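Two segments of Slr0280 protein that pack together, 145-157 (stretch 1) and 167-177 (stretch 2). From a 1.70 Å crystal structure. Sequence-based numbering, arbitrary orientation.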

ATOM      1  N   VAL A 145      10.383  25.716   0.230  1.00 16.42           N
ATOM      2  CA  VAL A 145      10.000  26.426   1.443  1.00 13.62           C
ATOM      3  C   VAL A 145       8.651  27.109   1.261  1.00 16.63           C
ATOM      4  O   VAL A 145       8.502  27.999   0.419  1.00 18.62           O
ATOM      5  N   MET A 146       7.665  26.689   2.047  1.00 13.06           N
ATOM      6  CA  MET A 146       6.324  27.245   1.934  1.00 17.32           C
ATOM      7  C   MET A 146       6.287  28.657   2.521  1.00 18.83           C
ATOM      8  O   MET A 146       7.008  28.965   3.474  1.00 19.68           O
ATOM      9  N   PRO A 147       5.446  29.525   1.949  1.00 18.75           N
ATOM     10  CA  PRO A 147       5.478  30.926   2.368  1.00 20.44           C
ATOM     11  C   PRO A 147       4.814  31.119   3.723  1.00 17.75           C
ATOM     12  O   PRO A 147       3.970  30.315   4.127  1.00 17.42           O
ATOM     13  N   ASN A 148       5.205  32.182   4.414  1.00 18.68           N
ATOM     14  CA  ASN A 148       4.564  32.583   5.659  1.00 17.18           C
ATOM     15  C   ASN A 148       3.212  33.248   5.370  1.00 19.42           C
ATOM     16  O   ASN A 148       3.146  34.267   4.688  1.00 19.35           O
ATOM     17  N   THR A 149       2.120  32.669   5.855  1.00 14.93           N
ATOM     18  CA  THR A 149       0.827  33.302   5.640  1.00 17.02           C
ATOM     19  C   THR A 149       0.463  34.309   6.737  1.00 17.61           C
ATOM     20  O   THR A 149      -0.560  34.993   6.632  1.00 18.03           O
ATOM     21  N   ASN A 150       1.286  34.382   7.783  1.00 17.19           N
ATOM     22  CA  ASN A 150       1.076  35.316   8.903  1.00 16.60           C
ATOM     23  C   ASN A 150      -0.281  35.180   9.588  1.00 18.65           C
ATOM     24  O   ASN A 150      -0.870  36.177  10.012  1.00 18.29           O
ATOM     25  N   ALA A 151      -0.771  33.945   9.698  1.00 15.04           N
ATOM     26  CA  ALA A 151      -2.085  33.677  10.291  1.00 12.51           C
ATOM     27  C   ALA A 151      -1.994  33.579  11.805  1.00 14.42           C
ATOM     28  O   ALA A 151      -1.005  33.082  12.346  1.00 10.88           O
ATOM     29  N   GLN A 152      -3.039  34.054  12.477  1.00 14.45           N
ATOM     30  CA  GLN A 152      -3.171  33.922  13.916  1.00 13.51           C
ATOM     31  C   GLN A 152      -4.549  33.385  14.230  1.00 13.58           C
ATOM     32  O   GLN A 152      -5.520  33.714  13.538  1.00 14.84           O
ATOM     33  N   ILE A 153      -4.642  32.572  15.279  1.00  9.41           N
ATOM     34  CA  ILE A 153      -5.920  32.072  15.743  1.00  9.65           C
ATOM     35  C   ILE A 153      -6.546  33.114  16.659  1.00 13.36           C
ATOM     36  O   ILE A 153      -5.971  33.459  17.686  1.00 16.66           O
ATOM     37  N   LEU A 154      -7.719  33.619  16.286  1.00 12.54           N
ATOM     38  CA  LEU A 154      -8.341  34.722  17.030  1.00 14.32           C
ATOM     39  C   LEU A 154      -9.296  34.237  18.120  1.00 15.38           C
ATOM     40  O   LEU A 154      -9.298  34.765  19.232  1.00 16.02           O
ATOM     41  N   THR A 155     -10.116  33.240  17.800  1.00 16.38           N
ATOM     42  CA  THR A 155     -11.006  32.636  18.789  1.00 16.98           C
ATOM     43  C   THR A 155     -11.109  31.132  18.561  1.00 16.73           C
ATOM     44  O   THR A 155     -10.845  30.644  17.462  1.00 13.04           O
ATOM     45  N   VAL A 156     -11.498  30.408  19.605  1.00 13.92           N
ATOM     46  CA  VAL A 156     -11.816  28.994  19.494  1.00 14.20           C
ATOM     47  C   VAL A 156     -13.195  28.791  20.112  1.00 17.77           C
ATOM     48  O   VAL A 156     -13.413  29.150  21.269  1.00 20.80           O
ATOM     49  N   ARG A 157     -14.139  28.277  19.325  1.00 15.22           N
ATOM     50  CA  ARG A 157     -15.509  28.044  19.795  1.00 21.04           C
ATOM     51  C   ARG A 157     -15.895  26.603  19.511  1.00 15.96           C
ATOM     52  O   ARG A 157     -15.397  26.021  18.548  1.00 16.98           O
ATOM     53  N   VAL A 167     -15.608  22.085  16.383  1.00 10.81           N
ATOM     54  CA  VAL A 167     -14.722  23.097  16.930  1.00 12.68           C
ATOM     55  C   VAL A 167     -14.372  24.055  15.800  1.00 13.32           C
ATOM     56  O   VAL A 167     -14.014  23.628  14.701  1.00 13.33           O
ATOM     57  N   VAL A 168     -14.492  25.351  16.055  1.00 11.54           N
ATOM     58  CA  VAL A 168     -14.206  26.341  15.025  1.00 11.18           C
ATOM     59  C   VAL A 168     -13.054  27.240  15.455  1.00 14.66           C
ATOM     60  O   VAL A 168     -13.104  27.860  16.524  1.00 14.16           O
ATOM     61  N   LEU A 169     -11.999  27.284  14.645  1.00  7.87           N
ATOM     62  CA  LEU A 169     -10.921  28.235  14.878  1.00 11.11           C
ATOM     63  C   LEU A 169     -11.089  29.403  13.918  1.00 13.03           C
ATOM     64  O   LEU A 169     -10.925  29.226  12.708  1.00 12.38           O
ATOM     65  N   GLU A 170     -11.407  30.591  14.441  1.00 11.91           N
ATOM     66  CA  GLU A 170     -11.388  31.797  13.611  1.00 12.23           C
ATOM     67  C   GLU A 170      -9.949  32.260  13.410  1.00 14.26           C
ATOM     68  O   GLU A 170      -9.170  32.343  14.367  1.00 13.71           O
ATOM     69  N   LEU A 171      -9.585  32.533  12.159  1.00 12.30           N
ATOM     70  CA  LEU A 171      -8.206  32.857  11.814  1.00  9.51           C
ATOM     71  C   LEU A 171      -8.104  34.241  11.184  1.00 11.32           C
ATOM     72  O   LEU A 171      -9.049  34.704  10.552  1.00 11.15           O
ATOM     73  N   SER A 172      -6.943  34.881  11.316  1.00  9.79           N
ATOM     74  CA  SER A 172      -6.723  36.189  10.697  1.00 14.56           C
ATOM     75  C   SER A 172      -6.390  36.079   9.208  1.00 17.51           C
ATOM     76  O   SER A 172      -6.643  37.009   8.432  1.00 13.98           O
ATOM     77  N   GLN A 173      -5.803  34.947   8.819  1.00 13.14           N
ATOM     78  CA  GLN A 173      -5.389  34.697   7.439  1.00 16.61           C
ATOM     79  C   GLN A 173      -5.538  33.202   7.179  1.00 15.79           C
ATOM     80  O   GLN A 173      -5.632  32.412   8.133  1.00 11.83           O
ATOM     81  N   PRO A 174      -5.560  32.806   5.899  1.00 15.89           N
ATOM     82  CA  PRO A 174      -5.522  31.373   5.584  1.00 13.46           C
ATOM     83  C   PRO A 174      -4.290  30.734   6.209  1.00 12.84           C
ATOM     84  O   PRO A 174      -3.272  31.412   6.412  1.00 13.07           O
ATOM     85  N   ALA A 175      -4.378  29.446   6.518  1.00 11.87           N
ATOM     86  CA  ALA A 175      -3.274  28.765   7.172  1.00 11.29           C
ATOM     87  C   ALA A 175      -3.165  27.329   6.683  1.00 11.16           C
ATOM     88  O   ALA A 175      -4.172  26.654   6.506  1.00 10.24           O
ATOM     89  N   PHE A 176      -1.942  26.872   6.451  1.00  9.20           N
ATOM     90  CA  PHE A 176      -1.727  25.468   6.124  1.00  9.95           C
ATOM     91  C   PHE A 176      -2.026  24.616   7.353  1.00 12.33           C
ATOM     92  O   PHE A 176      -1.763  25.030   8.483  1.00 13.74           O
ATOM     93  N   TRP A 177      -2.569  23.425   7.138  1.00  9.13           N
ATOM     94  CA  TRP A 177      -2.872  22.541   8.253  1.00  9.41           C
ATOM     95  C   TRP A 177      -2.825  21.079   7.827  1.00 12.96           C
ATOM     96  O   TRP A 177      -2.895  20.764   6.632  1.00  9.34           O
TER

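Stretch 2 runs as a strand from Val167 to Leu171, antiparallel to the strand of stretch 1 that runs through Arg157 and beyond, and then leaves it as a loop that packs against Met146, Pro147 and Thr149 to Gln152. At the start, Val167 (chi1 t) sets its CG1 3.9 Å from CG1 of Val156 (t). Val168 (t) pairs with Arg157 through two backbone hydrogen bonds, Val168 N to Arg157 O at 2.7 Å and Arg157 N to Val168 O at 3.0 Å; their CB atoms share one face of the sheet. The Arg157 side chain (m, m, t) then leads away, its NH1 donating to the backbone Val156 O at 2.9 Å. Water 3 donates to Val168 O (2.8 Å) and lies 2.9 Å from Thr155 OG1, tying that hydroxyl to the opposing strand.

Leu169 lies on the other face with Leu171, Ile153 and Val156. Its chi1 is m but its chi2, 32°, falls between wells; CD1 reaches Val156 CG1 at 3.9 Å, and CG lies 4.2 Å from Ile153 CG2. Glu170 (t, t) is extended on the face of Thr155 (p), whose OG1 comes within 3.3 Å of Glu170 CB. Glu170 OE2 lies 3.9 Å from Leu154 CD1, a van der Waals contact, while Glu170 O accepts from Leu154 N at 2.7 Å. Leu171 (m, t) returns to the apolar face, where the end of its side chain approaches stretch 1 and CD2 meets CG1 of Ile153 (m, t) at 3.7 Å.

Ser172 (p) points toward stretch 1 and carries two direct hydrogen bonds to it: OG accepts from Gln152 N at 2.9 Å, and Ser172 N returns a bond to Gln152 O at 2.9 Å. Ser172 OG also donates to water 2 at 2.7 Å. Water 2 passes its own hydrogens to Asn150 O (2.8 Å) and Gln152 OE1 (2.6 Å), so one solvent molecule joins the serine to both residues. Gln173 (m, m) starts toward stretch 1, CB 3.4 Å from Thr149 O, before its end turns away.

Pro174 contributes its carbonyl O, which accepts from Thr149 OG1 (p) at 2.8 Å. Ala175 CB rests 3.8 Å from Ala151 CB, a close fit of two small side chains. Phe176 (m) points toward stretch 1 and has the largest area covered by it: Thr149 CG2 lies over one ring face, 4.1 Å from CE2, Pro147 O approaches the edge at 3.6 Å from CE2, and CE of Met146 (m, m, m) sits obliquely, 3.9 Å from CZ. Water 1 accepts from Phe176 N (2.9 Å) and donates to Thr149 OG1 (3.0 Å).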

ATOM      1  CB  VAL A 145      11.072  27.467   1.851  1.00 16.75           C
ATOM      2  CG1 VAL A 145      10.672  28.157   3.156  1.00 14.78           C
ATOM      3  CG2 VAL A 145      12.427  26.794   1.993  1.00 18.13           C
ATOM      4  CB  MET A 146       5.291  26.338   2.611  1.00 15.61           C
ATOM      5  CG  MET A 146       5.263  24.913   2.061  1.00 17.34           C
ATOM      6  SD  MET A 146       4.949  24.852   0.278  1.00 19.11           S
ATOM      7  CE  MET A 146       3.326  25.599   0.218  1.00 18.97           C
ATOM      8  CB  PRO A 147       4.670  31.632   1.274  1.00 22.59           C
ATOM      9  CG  PRO A 147       3.693  30.586   0.794  1.00 22.69           C
ATOM     10  CD  PRO A 147       4.406  29.263   0.931  1.00 18.08           C
ATOM     11  CB  ASN A 148       5.492  33.549   6.400  1.00 23.12           C
ATOM     12  CG  ASN A 148       5.115  33.737   7.858  1.00 30.83           C
ATOM     13  OD1 ASN A 148       4.204  33.083   8.376  1.00 31.22           O
ATOM     14  ND2 ASN A 148       5.821  34.644   8.531  1.00 32.44           N
ATOM     15  CB  THR A 149      -0.299  32.270   5.511  1.00 16.34           C
ATOM     16  OG1 THR A 149      -0.548  31.687   6.794  1.00 14.52           O
ATOM     17  CG2 THR A 149       0.082  31.187   4.496  1.00 15.83           C
ATOM     18  CB  ASN A 150       1.269  36.774   8.467  1.00 19.81           C
ATOM     19  CG  ASN A 150       2.680  37.067   7.989  1.00 25.12           C
ATOM     20  OD1 ASN A 150       2.882  37.580   6.881  1.00 28.23           O
ATOM     21  ND2 ASN A 150       3.664  36.758   8.825  1.00 26.23           N
ATOM     22  CB  ALA A 151      -2.685  32.383   9.721  1.00 11.25           C
ATOM     23  CB  GLN A 152      -3.018  35.287  14.589  1.00 17.13           C
ATOM     24  CG  GLN A 152      -1.846  36.103  14.110  1.00 19.27           C
ATOM     25  CD  GLN A 152      -1.893  37.528  14.645  1.00 30.13           C
ATOM     26  OE1 GLN A 152      -2.212  38.470  13.915  1.00 32.13           O
ATOM     27  NE2 GLN A 152      -1.587  37.689  15.927  1.00 33.85           N
ATOM     28  CB  ILE A 153      -5.754  30.743  16.500  1.00 12.47           C
ATOM     29  CG1 ILE A 153      -5.075  29.707  15.597  1.00 11.82           C
ATOM     30  CG2 ILE A 153      -7.110  30.241  16.995  1.00 12.77           C
ATOM     31  CD1 ILE A 153      -4.746  28.395  16.316  1.00 15.73           C
ATOM     32  CB  LEU A 154      -9.056  35.668  16.061  1.00 15.77           C
ATOM     33  CG  LEU A 154      -8.160  36.171  14.924  1.00 14.09           C
ATOM     34  CD1 LEU A 154      -8.962  36.942  13.878  1.00 16.20           C
ATOM     35  CD2 LEU A 154      -7.015  37.016  15.473  1.00 19.49           C
ATOM     36  CB  THR A 155     -12.436  33.228  18.725  1.00 19.95           C
ATOM     37  OG1 THR A 155     -12.978  33.011  17.419  1.00 18.10           O
ATOM     38  CG2 THR A 155     -12.435  34.724  19.019  1.00 21.02           C
ATOM     39  CB  VAL A 156     -10.776  28.107  20.211  1.00 14.69           C
ATOM     40  CG1 VAL A 156     -11.136  26.641  20.053  1.00 17.02           C
ATOM     41  CG2 VAL A 156      -9.388  28.362  19.668  1.00 14.75           C
ATOM     42  CB  ARG A 157     -16.489  28.985  19.077  1.00 21.83           C
ATOM     43  CG  ARG A 157     -16.205  30.478  19.282  1.00 25.81           C
ATOM     44  CD  ARG A 157     -16.518  30.914  20.713  1.00 33.98           C
ATOM     45  NE  ARG A 157     -16.141  32.305  20.966  1.00 39.09           N
ATOM     46  CZ  ARG A 157     -15.048  32.679  21.629  1.00 38.16           C
ATOM     47  NH1 ARG A 157     -14.217  31.766  22.122  1.00 31.64           N
ATOM     48  NH2 ARG A 157     -14.791  33.969  21.810  1.00 40.25           N
ATOM     49  CB  VAL A 167     -13.434  22.473  17.504  1.00 11.72           C
ATOM     50  CG1 VAL A 167     -12.483  23.556  17.995  1.00 12.25           C
ATOM     51  CG2 VAL A 167     -13.779  21.504  18.625  1.00 10.97           C
ATOM     52  CB  VAL A 168     -15.453  27.203  14.708  1.00 13.86           C
ATOM     53  CG1 VAL A 168     -15.104  28.320  13.730  1.00 16.21           C
ATOM     54  CG2 VAL A 168     -16.581  26.332  14.159  1.00 17.12           C
ATOM     55  CB  LEU A 169      -9.558  27.599  14.611  1.00 10.85           C
ATOM     56  CG  LEU A 169      -8.892  26.665  15.613  1.00 18.74           C
ATOM     57  CD1 LEU A 169      -9.882  25.867  16.408  1.00 16.02           C
ATOM     58  CD2 LEU A 169      -8.002  25.727  14.837  1.00 19.07           C
ATOM     59  CB  GLU A 170     -12.235  32.930  14.213  1.00 13.77           C
ATOM     60  CG  GLU A 170     -12.159  34.220  13.369  1.00 18.06           C
ATOM     61  CD  GLU A 170     -13.121  35.310  13.822  1.00 25.93           C
ATOM     62  OE1 GLU A 170     -14.145  34.980  14.461  1.00 27.80           O
ATOM     63  OE2 GLU A 170     -12.856  36.497  13.522  1.00 25.18           O
ATOM     64  CB  LEU A 171      -7.680  31.836  10.811  1.00 13.16           C
ATOM     65  CG  LEU A 171      -7.796  30.371  11.225  1.00 13.89           C
ATOM     66  CD1 LEU A 171      -7.395  29.467  10.060  1.00 12.44           C
ATOM     67  CD2 LEU A 171      -6.914  30.128  12.442  1.00 12.39           C
ATOM     68  CB  SER A 172      -5.604  36.935  11.411  1.00 13.93           C
ATOM     69  OG  SER A 172      -4.377  36.260  11.245  1.00 11.71           O
ATOM     70  CB  GLN A 173      -3.921  35.095   7.225  1.00 12.11           C
ATOM     71  CG  GLN A 173      -3.595  36.569   7.477  1.00 14.14           C
ATOM     72  CD  GLN A 173      -4.221  37.485   6.439  1.00 16.46           C
ATOM     73  OE1 GLN A 173      -4.474  37.068   5.306  1.00 17.05           O
ATOM     74  NE2 GLN A 173      -4.466  38.739   6.816  1.00 15.70           N
ATOM     75  CB  PRO A 174      -5.395  31.358   4.060  1.00 11.22           C
ATOM     76  CG  PRO A 174      -6.074  32.622   3.622  1.00 16.74           C
ATOM     77  CD  PRO A 174      -5.685  33.639   4.688  1.00 15.64           C
ATOM     78  CB  ALA A 175      -3.456  28.799   8.691  1.00 11.77           C
ATOM     79  CB  PHE A 176      -0.289  25.258   5.692  1.00 10.87           C
ATOM     80  CG  PHE A 176       0.114  26.103   4.520  1.00 11.11           C
ATOM     81  CD1 PHE A 176      -0.710  26.196   3.407  1.00 14.66           C
ATOM     82  CD2 PHE A 176       1.299  26.820   4.539  1.00 16.30           C
ATOM     83  CE1 PHE A 176      -0.346  26.972   2.310  1.00 14.21           C
ATOM     84  CE2 PHE A 176       1.678  27.602   3.441  1.00 20.40           C
ATOM     85  CZ  PHE A 176       0.850  27.677   2.330  1.00 15.27           C
ATOM     86  CB  TRP A 177      -4.243  22.892   8.857  1.00 11.24           C
ATOM     87  CG  TRP A 177      -5.345  22.852   7.842  1.00  9.41           C
ATOM     88  CD1 TRP A 177      -5.735  23.870   7.004  1.00 10.00           C
ATOM     89  CD2 TRP A 177      -6.183  21.731   7.534  1.00 10.91           C
ATOM     90  NE1 TRP A 177      -6.776  23.446   6.204  1.00 12.83           N
ATOM     91  CE2 TRP A 177      -7.067  22.150   6.510  1.00 12.14           C
ATOM     92  CE3 TRP A 177      -6.273  20.427   8.029  1.00 11.58           C
ATOM     93  CZ2 TRP A 177      -8.031  21.289   5.972  1.00 13.78           C
ATOM     94  CZ3 TRP A 177      -7.232  19.579   7.487  1.00 15.73           C
ATOM     95  CH2 TRP A 177      -8.095  20.015   6.465  1.00 15.44           C
TER
HETATM   96  O   HOH W   1       0.028  28.824   7.228  1.00 12.91           O
HETATM   97  O   HOH W   2      -2.442  38.073  11.359  1.00 16.77           O
HETATM   98  O   HOH W   3     -14.114  30.421  16.619  1.00 15.40           O